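Beta-L-arabinobiosidase (Bacteroides thetaiotaomicron, PDB 5MQR) hydrolyses glycosidic bonds in the breakdown of complex plant pectin by a gut bacterium, probably combining arabinofuranosidase and sialidase-like activities. Local coordinates at residues Ala322-Pro327 / Gly385-Ser390; Asn349-Glu354 / Ser401-Pro406; Thr780-Trp785 / Gly794-Gly799; Asp803-Ser808 / Asn823-Gly828. All coordinates share one frame; numbering follows the deposited sequence.

All four contacts are buried, but they lie in two distant parts of the chain. Contacts 1 and 2 lie in what is probably a beta-propeller region: their centres are 7 Å apart, and in one sheet strand 387-393 serves contact 1 while its neighbour 397-403 serves contact 2. Both are apolar junctions between sheets, although contact 2 has polar groups at its margin. Contacts 3 and 4, with centres 11 Å apart, lie in the helical glycoside hydrolase domain; the centres of contacts 1 and 3 are about 69 Å apart. There, loop segments meet helices 768-788 and 820-839, tyrosine hydroxyls and single waters bridge the segments, and Y796 N bonds N823 OD1 to join the pair.

Contact 1 (Ala322-Pro327 / Gly385-Ser390); sequences ATVYNP and GDLWVS
In V324 and V389 the first torsion is nearly the same (chi1 179° and -177°): CG1 lies opposite the backbone N, while CG2 is tucked beside it, and these two CG2 methyls are the ones that meet, 4.1 Å from V324 CG2 to V389 CG2. L387 extends its CG opposite the backbone N and turns CD2, anti to CA, to the far end of its side chain. That one methyl serves two partners: L387 CD2 lies 4.2 Å from A322 CB and 4.3 Å from V324 CG2. V324 CG2 therefore faces both L387 CD2 and V389 CG2, and the two valines slide past each other in opposite directions. The strand segments 322-325 and 387-390 are 9.7 Å apart at their closest and run in nearly the same direction, 26° from parallel. They are not paired: A322 and V324 bond through the backbone to Q314 and W312 in their own four-stranded sheet, and L387 to I403 in the next. This is face-to-face packing of adjacent sheets, as between blades of a beta propeller. I336 of the inner strand 334-339 extends the apolar layer, touching both A322 and L387. No hydrogen bond crosses between the segments, so the join depends on shape and on the exclusion of water by alanine, valine and leucine methyls, with nothing directional to fix its register.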
loop_
_atom_site.group_PDB
_atom_site.type_symbol
_atom_site.label_atom_id
_atom_site.label_comp_id
_atom_site.label_asym_id
_atom_site.label_seq_id
_atom_site.Cartn_x
_atom_site.Cartn_y
_atom_site.Cartn_z
ATOM N N ALA A 322 -2.675 10.041 -12.906
ATOM C CA ALA A 322 -1.270 9.814 -13.194
ATOM C C ALA A 322 -0.807 10.671 -14.376
ATOM O O ALA A 322 -1.557 10.905 -15.331
ATOM C CB ALA A 322 -0.995 8.347 -13.486
ATOM N N THR A 323 0.443 11.136 -14.287
ATOM C CA THR A 323 1.133 11.763 -15.412
ATOM C C THR A 323 2.318 10.894 -15.782
ATOM O O THR A 323 2.938 10.308 -14.900
ATOM C CB THR A 323 1.599 13.187 -15.090
ATOM O OG1 THR A 323 2.066 13.237 -13.736
ATOM C CG2 THR A 323 0.477 14.135 -15.254
ATOM N N VAL A 324 2.594 10.787 -17.081
ATOM C CA VAL A 324 3.741 10.047 -17.610
ATOM C C VAL A 324 4.494 10.988 -18.531
ATOM O O VAL A 324 3.898 11.657 -19.367
ATOM C CB VAL A 324 3.292 8.766 -18.343
ATOM C CG1 VAL A 324 4.479 8.000 -18.907
ATOM C CG2 VAL A 324 2.522 7.878 -17.361
ATOM N N TYR A 325 5.800 11.082 -18.322
ATOM C CA TYR A 325 6.612 12.121 -18.939
ATOM C C TYR A 325 8.087 11.876 -18.716
ATOM O O TYR A 325 8.461 11.091 -17.861
ATOM C CB TYR A 325 6.256 13.507 -18.392
ATOM C CG TYR A 325 6.415 13.726 -16.887
ATOM C CD1 TYR A 325 5.550 13.126 -15.970
ATOM C CD2 TYR A 325 7.397 14.565 -16.383
ATOM C CE1 TYR A 325 5.670 13.352 -14.592
ATOM C CE2 TYR A 325 7.526 14.788 -15.010
ATOM C CZ TYR A 325 6.656 14.181 -14.121
ATOM O OH TYR A 325 6.795 14.377 -12.787
ATOM N N ASN A 326 8.907 12.586 -19.488
ATOM C CA ASN A 326 10.350 12.693 -19.237
ATOM C C ASN A 326 10.531 13.792 -18.180
ATOM O O ASN A 326 10.267 14.940 -18.482
ATOM C CB ASN A 326 11.129 13.046 -20.516
ATOM C CG ASN A 326 10.908 12.030 -21.644
ATOM O OD1 ASN A 326 10.166 12.296 -22.623
ATOM N ND2 ASN A 326 11.546 10.860 -21.517
ATOM N N PRO A 327 10.985 13.434 -16.955
ATOM C CA PRO A 327 11.166 14.367 -15.848
ATOM C C PRO A 327 12.517 15.090 -15.965
ATOM O O PRO A 327 13.331 15.092 -15.036
ATOM C CB PRO A 327 11.103 13.441 -14.630
ATOM C CG PRO A 327 11.810 12.221 -15.115
ATOM C CD PRO A 327 11.422 12.074 -16.558
ATOM N N GLY A 385 -7.949 -3.013 -16.528
ATOM C CA GLY A 385 -8.041 -1.885 -15.604
ATOM C C GLY A 385 -6.752 -1.082 -15.478
ATOM O O GLY A 385 -6.718 -0.062 -14.763
ATOM N N ASP A 386 -5.708 -1.499 -16.178
ATOM C CA ASP A 386 -4.391 -0.939 -15.970
ATOM C C ASP A 386 -4.156 0.253 -16.901
ATOM O O ASP A 386 -4.994 0.563 -17.773
ATOM C CB ASP A 386 -3.315 -2.023 -16.180
ATOM C CG ASP A 386 -3.398 -3.151 -15.157
ATOM O OD1 ASP A 386 -3.759 -2.923 -13.995
ATOM O OD2 ASP A 386 -3.069 -4.289 -15.508
ATOM N N LEU A 387 -3.007 0.901 -16.693
ATOM C CA LEU A 387 -2.585 2.090 -17.427
ATOM C C LEU A 387 -1.641 1.694 -18.551
ATOM O O LEU A 387 -0.553 1.157 -18.278
ATOM C CB LEU A 387 -1.860 3.063 -16.500
ATOM C CG LEU A 387 -1.116 4.261 -17.116
ATOM C CD1 LEU A 387 -2.062 5.141 -17.898
ATOM C CD2 LEU A 387 -0.448 5.074 -16.024
ATOM N N TRP A 388 -2.047 1.969 -19.793
ATOM C CA TRP A 388 -1.251 1.649 -20.958
ATOM C C TRP A 388 -0.890 2.932 -21.662
ATOM O O TRP A 388 -1.771 3.765 -21.964
ATOM C CB TRP A 388 -2.027 0.754 -21.896
ATOM C CG TRP A 388 -2.290 -0.606 -21.397
ATOM C CD1 TRP A 388 -3.288 -0.982 -20.576
ATOM C CD2 TRP A 388 -1.587 -1.795 -21.746
ATOM N NE1 TRP A 388 -3.241 -2.339 -20.356
ATOM C CE2 TRP A 388 -2.207 -2.861 -21.076
ATOM C CE3 TRP A 388 -0.496 -2.066 -22.562
ATOM C CZ2 TRP A 388 -1.769 -4.175 -21.198
ATOM C CZ3 TRP A 388 -0.068 -3.364 -22.682
ATOM C CH2 TRP A 388 -0.696 -4.401 -22.005
ATOM N N VAL A 389 0.405 3.091 -21.907
ATOM C CA VAL A 389 0.946 4.293 -22.509
ATOM C C VAL A 389 1.853 3.902 -23.658
ATOM O O VAL A 389 2.751 3.069 -23.490
ATOM C CB VAL A 389 1.781 5.131 -21.502
ATOM C CG1 VAL A 389 2.256 6.417 -22.157
ATOM C CG2 VAL A 389 0.935 5.501 -20.280
ATOM N N SER A 390 1.610 4.528 -24.805
ATOM C CA SER A 390 2.445 4.404 -25.981
ATOM C C SER A 390 3.543 5.474 -25.976
ATOM O O SER A 390 3.381 6.544 -25.395
ATOM C CB SER A 390 1.585 4.501 -27.250
ATOM O OG SER A 390 1.108 5.825 -27.491
#

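Contact 2 (Asn349-Glu354 / Ser401-Pro406); sequences NLVHGE and SRIPVP
V351, which meets S401 and I403, also starts a classic beta bulge: it and H352 both face L334 of the adjoining strand, just where the chain turns a corner at the edge of a propeller-type four-stranded sheet. The corner directs the V351 side chain at strand 397-403 of the neighbouring sheet. CG1, opposite the backbone N (chi1 173°), rests against S401, 3.8 Å from S401 CB and equally close to S401 OG. CG2 faces I403, and the valine and isoleucine side chains cross at about a right angle. I403 swings CG1 beside its own backbone N, and its chi2 of 147° falls short of full extension, a twist that sets the terminal methyl against the valine. The contact is thus apolar at one end and has a hydroxyl at the other. That hydroxyl is held from outside the two segments: S401 OG bonds Y391 OH and N53 ND2. The same two side chains also serve the bulge, since Y391 OH bonds H352 ND1 and N53 ND2 bonds V351 O. Polar links therefore tie the bulge and strand 397-403 together indirectly, through strands 52-57 and 387-393. At the apolar end, I403 CD1 nestles against both branches of the valine, 3.8 Å from V351 CG2 and 3.9 Å from V351 CG1.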
loop_
_atom_site.group_PDB
_atom_site.type_symbol
_atom_site.label_atom_id
_atom_site.label_comp_id
_atom_site.label_asym_id
_atom_site.label_seq_id
_atom_site.Cartn_x
_atom_site.Cartn_y
_atom_site.Cartn_z
ATOM N N ASN A 349 8.405 8.098 -10.022
ATOM C CA ASN A 349 8.992 6.768 -10.174
ATOM C C ASN A 349 9.168 6.440 -11.656
ATOM O O ASN A 349 8.708 7.180 -12.536
ATOM C CB ASN A 349 8.087 5.732 -9.514
ATOM C CG ASN A 349 8.006 5.914 -8.000
ATOM O OD1 ASN A 349 7.095 6.568 -7.497
ATOM N ND2 ASN A 349 8.989 5.379 -7.285
ATOM N N LEU A 350 9.858 5.340 -11.913
ATOM C CA LEU A 350 10.231 4.928 -13.268
ATOM C C LEU A 350 9.153 4.105 -13.963
ATOM O O LEU A 350 8.506 3.233 -13.350
ATOM C CB LEU A 350 11.510 4.096 -13.206
ATOM C CG LEU A 350 12.181 3.767 -14.549
ATOM C CD1 LEU A 350 12.811 5.033 -15.117
ATOM C CD2 LEU A 350 13.207 2.680 -14.295
ATOM N N VAL A 351 8.963 4.397 -15.247
ATOM C CA VAL A 351 8.191 3.548 -16.151
ATOM C C VAL A 351 9.186 2.822 -17.062
ATOM O O VAL A 351 9.226 1.607 -17.047
ATOM C CB VAL A 351 7.181 4.357 -16.984
ATOM C CG1 VAL A 351 6.506 3.480 -18.037
ATOM C CG2 VAL A 351 6.142 4.993 -16.070
ATOM N N HIS A 352 10.000 3.571 -17.806
ATOM C CA HIS A 352 10.967 3.009 -18.753
ATOM C C HIS A 352 12.312 3.714 -18.570
ATOM O O HIS A 352 12.423 4.911 -18.798
ATOM C CB HIS A 352 10.421 3.162 -20.181
ATOM C CG HIS A 352 11.288 2.570 -21.252
ATOM N ND1 HIS A 352 10.842 1.585 -22.106
ATOM C CD2 HIS A 352 12.538 2.886 -21.665
ATOM C CE1 HIS A 352 11.794 1.300 -22.979
ATOM N NE2 HIS A 352 12.836 2.069 -22.723
ATOM N N GLY A 353 13.320 2.961 -18.133
ATOM C CA GLY A 353 14.627 3.508 -17.770
ATOM C C GLY A 353 15.793 3.071 -18.615
ATOM O O GLY A 353 16.930 3.434 -18.323
ATOM N N GLU A 354 15.508 2.317 -19.672
ATOM C CA GLU A 354 16.519 1.845 -20.629
ATOM C C GLU A 354 16.560 2.754 -21.865
ATOM O O GLU A 354 15.557 3.392 -22.215
ATOM C CB GLU A 354 16.168 0.419 -21.062
ATOM C CG GLU A 354 16.136 -0.595 -19.919
ATOM C CD GLU A 354 17.529 -0.909 -19.378
ATOM O OE1 GLU A 354 18.501 -0.870 -20.169
ATOM O OE2 GLU A 354 17.667 -1.220 -18.166
ATOM N N SER A 401 3.931 0.523 -22.715
ATOM C CA SER A 401 4.146 0.077 -21.344
ATOM C C SER A 401 2.815 -0.117 -20.671
ATOM O O SER A 401 1.907 0.693 -20.811
ATOM C CB SER A 401 5.011 1.050 -20.536
ATOM O OG SER A 401 6.401 0.808 -20.751
ATOM N N ARG A 402 2.710 -1.226 -19.956
ATOM C CA ARG A 402 1.580 -1.498 -19.090
ATOM C C ARG A 402 2.009 -1.204 -17.651
ATOM O O ARG A 402 3.001 -1.738 -17.184
ATOM C CB ARG A 402 1.182 -2.949 -19.218
ATOM C CG ARG A 402 0.044 -3.357 -18.309
ATOM C CD ARG A 402 0.151 -4.842 -18.087
ATOM N NE ARG A 402 -1.025 -5.390 -17.458
ATOM C CZ ARG A 402 -1.134 -6.637 -17.001
ATOM N NH1 ARG A 402 -0.115 -7.488 -17.056
ATOM N NH2 ARG A 402 -2.288 -7.018 -16.450
ATOM N N ILE A 403 1.228 -0.390 -16.965
ATOM C CA ILE A 403 1.476 -0.031 -15.569
ATOM C C ILE A 403 0.274 -0.503 -14.734
ATOM O O ILE A 403 -0.842 -0.026 -14.953
ATOM C CB ILE A 403 1.691 1.478 -15.432
ATOM C CG1 ILE A 403 2.913 1.883 -16.272
ATOM C CG2 ILE A 403 1.852 1.870 -13.972
ATOM C CD1 ILE A 403 2.813 3.262 -16.871
ATOM N N PRO A 404 0.493 -1.469 -13.810
ATOM C CA PRO A 404 -0.647 -1.962 -13.010
ATOM C C PRO A 404 -1.289 -0.894 -12.132
ATOM O O PRO A 404 -0.590 -0.042 -11.610
ATOM C CB PRO A 404 -0.042 -3.088 -12.160
ATOM C CG PRO A 404 1.102 -3.572 -13.003
ATOM C CD PRO A 404 1.680 -2.320 -13.622
ATOM N N VAL A 405 -2.615 -0.950 -12.050
ATOM C CA VAL A 405 -3.448 -0.029 -11.291
ATOM C C VAL A 405 -4.291 -0.886 -10.336
ATOM O O VAL A 405 -4.799 -1.950 -10.734
ATOM C CB VAL A 405 -4.338 0.791 -12.236
ATOM C CG1 VAL A 405 -5.310 1.688 -11.485
ATOM C CG2 VAL A 405 -3.455 1.626 -13.158
ATOM N N PRO A 406 -4.409 -0.483 -9.064
ATOM C CA PRO A 406 -3.756 0.713 -8.484
ATOM C C PRO A 406 -2.231 0.677 -8.531
ATOM O O PRO A 406 -1.633 -0.385 -8.392
ATOM C CB PRO A 406 -4.250 0.728 -7.011
ATOM C CG PRO A 406 -5.063 -0.511 -6.801
ATOM C CD PRO A 406 -5.241 -1.241 -8.098
#

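Contact 3 (Thr780-Trp785 / Gly794-Gly799); sequences TEYQRW and GLYWQG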
loop_
_atom_site.group_PDB
_atom_site.type_symbol
_atom_site.label_atom_id
_atom_site.label_comp_id
_atom_site.label_asym_id
_atom_site.label_seq_id
_atom_site.Cartn_x
_atom_site.Cartn_y
_atom_site.Cartn_z
ATOM N N THR A 780 -7.748 -25.228 39.383
ATOM C CA THR A 780 -7.370 -25.055 40.779
ATOM C C THR A 780 -7.685 -23.621 41.252
ATOM O O THR A 780 -8.256 -23.438 42.324
ATOM C CB THR A 780 -5.872 -25.377 41.014
ATOM O OG1 THR A 780 -5.614 -26.721 40.602
ATOM C CG2 THR A 780 -5.467 -25.191 42.527
ATOM N N GLU A 781 -7.324 -22.620 40.444
ATOM C CA GLU A 781 -7.666 -21.233 40.778
ATOM C C GLU A 781 -9.188 -21.042 40.941
ATOM O O GLU A 781 -9.645 -20.485 41.963
ATOM C CB GLU A 781 -7.127 -20.269 39.726
ATOM C CG GLU A 781 -7.449 -18.809 39.987
ATOM C CD GLU A 781 -6.892 -17.881 38.923
ATOM O OE1 GLU A 781 -6.646 -18.330 37.777
ATOM O OE2 GLU A 781 -6.731 -16.680 39.245
ATOM N N TYR A 782 -9.948 -21.493 39.935
ATOM C CA TYR A 782 -11.402 -21.332 39.923
ATOM C C TYR A 782 -12.029 -21.956 41.186
ATOM O O TYR A 782 -12.805 -21.310 41.888
ATOM C CB TYR A 782 -12.011 -21.961 38.668
ATOM C CG TYR A 782 -13.474 -21.651 38.525
ATOM C CD1 TYR A 782 -14.432 -22.326 39.281
ATOM C CD2 TYR A 782 -13.911 -20.662 37.647
ATOM C CE1 TYR A 782 -15.771 -22.008 39.159
ATOM C CE2 TYR A 782 -15.252 -20.356 37.518
ATOM C CZ TYR A 782 -16.175 -21.025 38.271
ATOM O OH TYR A 782 -17.508 -20.703 38.140
ATOM N N GLN A 783 -11.669 -23.203 41.464
ATOM C CA GLN A 783 -12.246 -23.945 42.577
ATOM C C GLN A 783 -11.962 -23.280 43.942
ATOM O O GLN A 783 -12.804 -23.361 44.844
ATOM C CB GLN A 783 -11.795 -25.423 42.552
ATOM C CG GLN A 783 -12.442 -26.242 41.432
ATOM C CD GLN A 783 -11.894 -27.668 41.341
ATOM O OE1 GLN A 783 -12.042 -28.464 42.269
ATOM N NE2 GLN A 783 -11.265 -27.999 40.224
ATOM N N ARG A 784 -10.809 -22.606 44.066
ATOM C CA ARG A 784 -10.454 -21.907 45.293
ATOM C C ARG A 784 -11.437 -20.760 45.512
ATOM O O ARG A 784 -12.038 -20.667 46.584
ATOM C CB ARG A 784 -8.991 -21.413 45.281
ATOM C CG ARG A 784 -8.622 -20.613 46.528
ATOM C CD ARG A 784 -7.163 -20.170 46.577
ATOM N NE ARG A 784 -6.645 -19.613 45.326
ATOM C CZ ARG A 784 -6.974 -18.425 44.807
ATOM N NH1 ARG A 784 -7.872 -17.633 45.386
ATOM N NH2 ARG A 784 -6.415 -18.032 43.672
ATOM N N TRP A 785 -11.627 -19.922 44.492
ATOM C CA TRP A 785 -12.609 -18.838 44.590
ATOM C C TRP A 785 -14.022 -19.344 44.895
ATOM O O TRP A 785 -14.727 -18.784 45.726
ATOM C CB TRP A 785 -12.610 -17.960 43.320
ATOM C CG TRP A 785 -11.406 -17.075 43.227
ATOM C CD1 TRP A 785 -10.447 -17.084 42.250
ATOM C CD2 TRP A 785 -11.026 -16.059 44.149
ATOM N NE1 TRP A 785 -9.481 -16.128 42.514
ATOM C CE2 TRP A 785 -9.826 -15.474 43.664
ATOM C CE3 TRP A 785 -11.592 -15.567 45.334
ATOM C CZ2 TRP A 785 -9.172 -14.440 44.329
ATOM C CZ3 TRP A 785 -10.931 -14.524 46.016
ATOM C CH2 TRP A 785 -9.730 -13.971 45.499
ATOM N N GLY A 794 -25.642 -18.613 45.958
ATOM C CA GLY A 794 -24.848 -18.926 44.754
ATOM C C GLY A 794 -24.044 -17.766 44.189
ATOM O O GLY A 794 -23.089 -17.993 43.446
ATOM N N LEU A 795 -24.424 -16.529 44.512
ATOM C CA LEU A 795 -23.684 -15.356 44.041
ATOM C C LEU A 795 -22.334 -15.299 44.742
ATOM O O LEU A 795 -22.208 -15.718 45.885
ATOM C CB LEU A 795 -24.435 -14.042 44.306
ATOM C CG LEU A 795 -25.682 -13.728 43.456
ATOM C CD1 LEU A 795 -26.524 -12.697 44.194
ATOM C CD2 LEU A 795 -25.344 -13.233 42.056
ATOM N N TYR A 796 -21.332 -14.805 44.023
ATOM C CA TYR A 796 -20.029 -14.517 44.616
ATOM C C TYR A 796 -20.112 -13.205 45.409
ATOM O O TYR A 796 -20.904 -12.314 45.089
ATOM C CB TYR A 796 -18.898 -14.496 43.552
ATOM C CG TYR A 796 -18.471 -15.897 43.069
ATOM C CD1 TYR A 796 -19.220 -16.589 42.128
ATOM C CD2 TYR A 796 -17.342 -16.526 43.588
ATOM C CE1 TYR A 796 -18.854 -17.864 41.701
ATOM C CE2 TYR A 796 -16.971 -17.789 43.179
ATOM C CZ TYR A 796 -17.728 -18.466 42.228
ATOM O OH TYR A 796 -17.385 -19.738 41.801
ATOM N N TRP A 797 -19.336 -13.133 46.486
ATOM C CA TRP A 797 -19.114 -11.893 47.201
ATOM C C TRP A 797 -17.666 -11.535 47.089
ATOM O O TRP A 797 -16.815 -12.399 46.903
ATOM C CB TRP A 797 -19.480 -11.978 48.679
ATOM C CG TRP A 797 -18.702 -12.976 49.475
ATOM C CD1 TRP A 797 -19.067 -14.266 49.737
ATOM C CD2 TRP A 797 -17.437 -12.779 50.123
ATOM N NE1 TRP A 797 -18.113 -14.883 50.508
ATOM C CE2 TRP A 797 -17.099 -13.996 50.761
ATOM C CE3 TRP A 797 -16.554 -11.697 50.230
ATOM C CZ2 TRP A 797 -15.913 -14.160 51.497
ATOM C CZ3 TRP A 797 -15.361 -11.859 50.957
ATOM C CH2 TRP A 797 -15.051 -13.080 51.572
ATOM N N GLN A 798 -17.384 -10.246 47.207
ATOM C CA GLN A 798 -16.029 -9.788 47.427
ATOM C C GLN A 798 -16.052 -8.472 48.143
ATOM O O GLN A 798 -16.892 -7.622 47.847
ATOM C CB GLN A 798 -15.306 -9.624 46.105
ATOM C CG GLN A 798 -13.824 -9.310 46.247
ATOM C CD GLN A 798 -13.011 -10.443 46.832
ATOM O OE1 GLN A 798 -13.157 -10.799 47.995
ATOM N NE2 GLN A 798 -12.108 -10.987 46.029
ATOM N N GLY A 799 -15.130 -8.294 49.080
ATOM C CA GLY A 799 -14.876 -6.961 49.642
ATOM C C GLY A 799 -14.341 -6.027 48.574
ATOM O O GLY A 799 -13.552 -6.450 47.720
HETATM O O HOH W 1 -18.934 -21.308 40.295
#
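Helix segment 780-785 and the irregular segment 794-799 come nearest at W785 and Y796, whose CA atoms are 8.6 Å apart. With CG anti to the carbonyl carbon (chi1 -76°), Y796 turns its ring edge to the helix backbone, with CE2 3.5 Å from W785 O near the ring plane. Its hydroxyl extends toward Y782, whose side chain crosses it at about a right angle. The two OH atoms are joined by a water, 2.7 Å from Y782 OH and 2.7 Å from Y796 OH. Further along, Q798 NE2 lies 3.7 Å from W785 CZ3, with ring and amide planes 85° apart; this amide nitrogen is bonded to S751 OG. Replacing Y796 with a phenylalanine would probably leave the bridging water without one of its two mates and Y782 without its polar link to the loop. In this helical domain, consistent with a six-hairpin glycosidase fold, M826 of helix 820-839 touches Y782, W785 and Y796, and Y849 of helix 843-864 meets the Y782 ring edge-to-face.

Contact 4 (Asp803-Ser808 / Asn823-Gly828); sequences DGMEES and NSYMYG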
loop_
_atom_site.group_PDB
_atom_site.type_symbol
_atom_site.label_atom_id
_atom_site.label_comp_id
_atom_site.label_asym_id
_atom_site.label_seq_id
_atom_site.Cartn_x
_atom_site.Cartn_y
_atom_site.Cartn_z
ATOM N N ASP A 803 -11.419 -6.363 45.266
ATOM C CA ASP A 803 -11.489 -6.032 43.831
ATOM C C ASP A 803 -10.467 -4.978 43.421
ATOM O O ASP A 803 -10.452 -4.587 42.265
ATOM C CB ASP A 803 -12.877 -5.507 43.420
ATOM C CG ASP A 803 -13.922 -6.588 43.346
ATOM O OD1 ASP A 803 -13.606 -7.762 43.070
ATOM O OD2 ASP A 803 -15.096 -6.248 43.538
ATOM N N GLY A 804 -9.603 -4.532 44.335
ATOM C CA GLY A 804 -8.750 -3.371 44.101
ATOM C C GLY A 804 -9.474 -2.037 44.102
ATOM O O GLY A 804 -8.946 -1.050 43.590
HETATM N N MSE A 805 -10.678 -1.989 44.672
HETATM C CA MSE A 805 -11.526 -0.816 44.546
HETATM C C MSE A 805 -12.001 -0.322 45.890
HETATM O O MSE A 805 -13.202 -0.142 46.127
HETATM C CB MSE A 805 -12.680 -1.086 43.574
HETATM C CG MSE A 805 -12.228 -1.768 42.288
HETATM SE SE MSE A 805 -13.779 -2.071 41.130
HETATM C CE MSE A 805 -12.820 -2.825 39.584
ATOM N N GLU A 806 -11.051 -0.039 46.774
ATOM C CA GLU A 806 -11.384 0.549 48.072
ATOM C C GLU A 806 -12.154 1.886 47.960
ATOM O O GLU A 806 -11.977 2.651 47.004
ATOM C CB GLU A 806 -10.115 0.727 48.906
ATOM C CG GLU A 806 -9.190 1.823 48.406
ATOM C CD GLU A 806 -7.945 2.063 49.271
ATOM O OE1 GLU A 806 -7.736 1.366 50.316
ATOM O OE2 GLU A 806 -7.179 3.002 48.890
ATOM N N GLU A 807 -12.998 2.140 48.963
ATOM C CA GLU A 807 -13.826 3.347 49.060
ATOM C C GLU A 807 -14.807 3.535 47.887
ATOM O O GLU A 807 -15.091 4.669 47.491
ATOM C CB GLU A 807 -12.985 4.634 49.211
ATOM C CG GLU A 807 -11.695 4.567 50.011
ATOM C CD GLU A 807 -11.821 3.879 51.344
ATOM O OE1 GLU A 807 -12.799 4.123 52.075
ATOM O OE2 GLU A 807 -10.904 3.073 51.640
ATOM N N SER A 808 -15.321 2.436 47.340
ATOM C CA SER A 808 -16.406 2.517 46.385
ATOM C C SER A 808 -17.663 2.916 47.155
ATOM O O SER A 808 -17.734 2.722 48.361
ATOM C CB SER A 808 -16.611 1.177 45.673
ATOM O OG SER A 808 -17.214 0.204 46.513
ATOM N N ASN A 823 -18.672 -11.601 40.252
ATOM C CA ASN A 823 -19.665 -12.447 39.570
ATOM C C ASN A 823 -19.477 -12.532 38.047
ATOM O O ASN A 823 -19.601 -13.615 37.488
ATOM C CB ASN A 823 -21.091 -12.047 39.936
ATOM C CG ASN A 823 -21.439 -12.461 41.349
ATOM O OD1 ASN A 823 -21.607 -13.659 41.612
ATOM N ND2 ASN A 823 -21.484 -11.491 42.285
ATOM N N SER A 824 -19.168 -11.415 37.394
ATOM C CA SER A 824 -18.928 -11.432 35.967
ATOM C C SER A 824 -17.604 -12.135 35.674
ATOM O O SER A 824 -17.488 -12.863 34.692
ATOM C CB SER A 824 -18.890 -10.006 35.418
ATOM O OG SER A 824 -20.137 -9.366 35.568
ATOM N N TYR A 825 -16.604 -11.881 36.521
ATOM C CA TYR A 825 -15.299 -12.483 36.347
ATOM C C TYR A 825 -15.411 -14.016 36.392
ATOM O O TYR A 825 -14.810 -14.719 35.578
ATOM C CB TYR A 825 -14.295 -12.052 37.430
ATOM C CG TYR A 825 -13.950 -10.585 37.584
ATOM C CD1 TYR A 825 -14.249 -9.629 36.609
ATOM C CD2 TYR A 825 -13.266 -10.170 38.709
ATOM C CE1 TYR A 825 -13.910 -8.297 36.783
ATOM C CE2 TYR A 825 -12.909 -8.850 38.890
ATOM C CZ TYR A 825 -13.243 -7.911 37.939
ATOM O OH TYR A 825 -12.874 -6.605 38.169
HETATM N N MSE A 826 -16.174 -14.520 37.347
HETATM C CA MSE A 826 -16.318 -15.962 37.525
HETATM C C MSE A 826 -17.150 -16.505 36.398
HETATM O O MSE A 826 -16.822 -17.579 35.877
HETATM C CB MSE A 826 -16.854 -16.321 38.894
HETATM C CG MSE A 826 -15.870 -15.892 40.000
HETATM SE SE MSE A 826 -14.121 -16.773 39.897
HETATM C CE MSE A 826 -14.635 -18.593 40.412
ATOM N N TYR A 827 -18.184 -15.765 35.971
ATOM C CA TYR A 827 -18.899 -16.126 34.739
ATOM C C TYR A 827 -17.907 -16.319 33.581
ATOM O O TYR A 827 -17.899 -17.367 32.919
ATOM C CB TYR A 827 -19.953 -15.080 34.346
ATOM C CG TYR A 827 -20.495 -15.333 32.973
ATOM C CD1 TYR A 827 -21.458 -16.316 32.753
ATOM C CD2 TYR A 827 -20.010 -14.632 31.872
ATOM C CE1 TYR A 827 -21.945 -16.581 31.475
ATOM C CE2 TYR A 827 -20.493 -14.888 30.595
ATOM C CZ TYR A 827 -21.456 -15.858 30.399
ATOM O OH TYR A 827 -21.913 -16.098 29.131
ATOM N N GLY A 828 -17.090 -15.293 33.347
ATOM C CA GLY A 828 -16.060 -15.306 32.315
ATOM C C GLY A 828 -15.080 -16.463 32.429
ATOM O O GLY A 828 -14.755 -17.102 31.415
HETATM O O HOH W 2 -11.053 -6.462 40.116
#
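Y825 reaches from helix 820-839 toward the loop segment 803-808; D803 CA and Y825 CA are 10.6 Å apart, and the side chain extends across much of that distance. CB points at the loop, and CG, beside the backbone N and anti to the carbonyl carbon (chi1 -60°), carries the ring on toward it. The first approach is at Y825 CE2, where D803 OD1 stands 4.4 Å away. That carboxylate has stronger partners: OD1 bonds S751 OG, while OD2 forms a salt bridge with R819 NE and a bond to T821 OG1. At the tip, Y825 OH meets the selenomethionine M805, which comes from the opposite direction with its chain extended and places CE 4.0 Å from Y825 OH. A water in the ring plane completes the link, 2.7 Å from Y825 OH, and it donates a bond to D803 O at 2.9 Å. The hydroxyl is also bonded to Q953 NE2 of helix 948-964, so two polar partners and a methyl gather at it. The ring itself meets W753 obliquely and touches I890 of helix 890-893, while M805 packs on I887 and W942 of neighbouring loops.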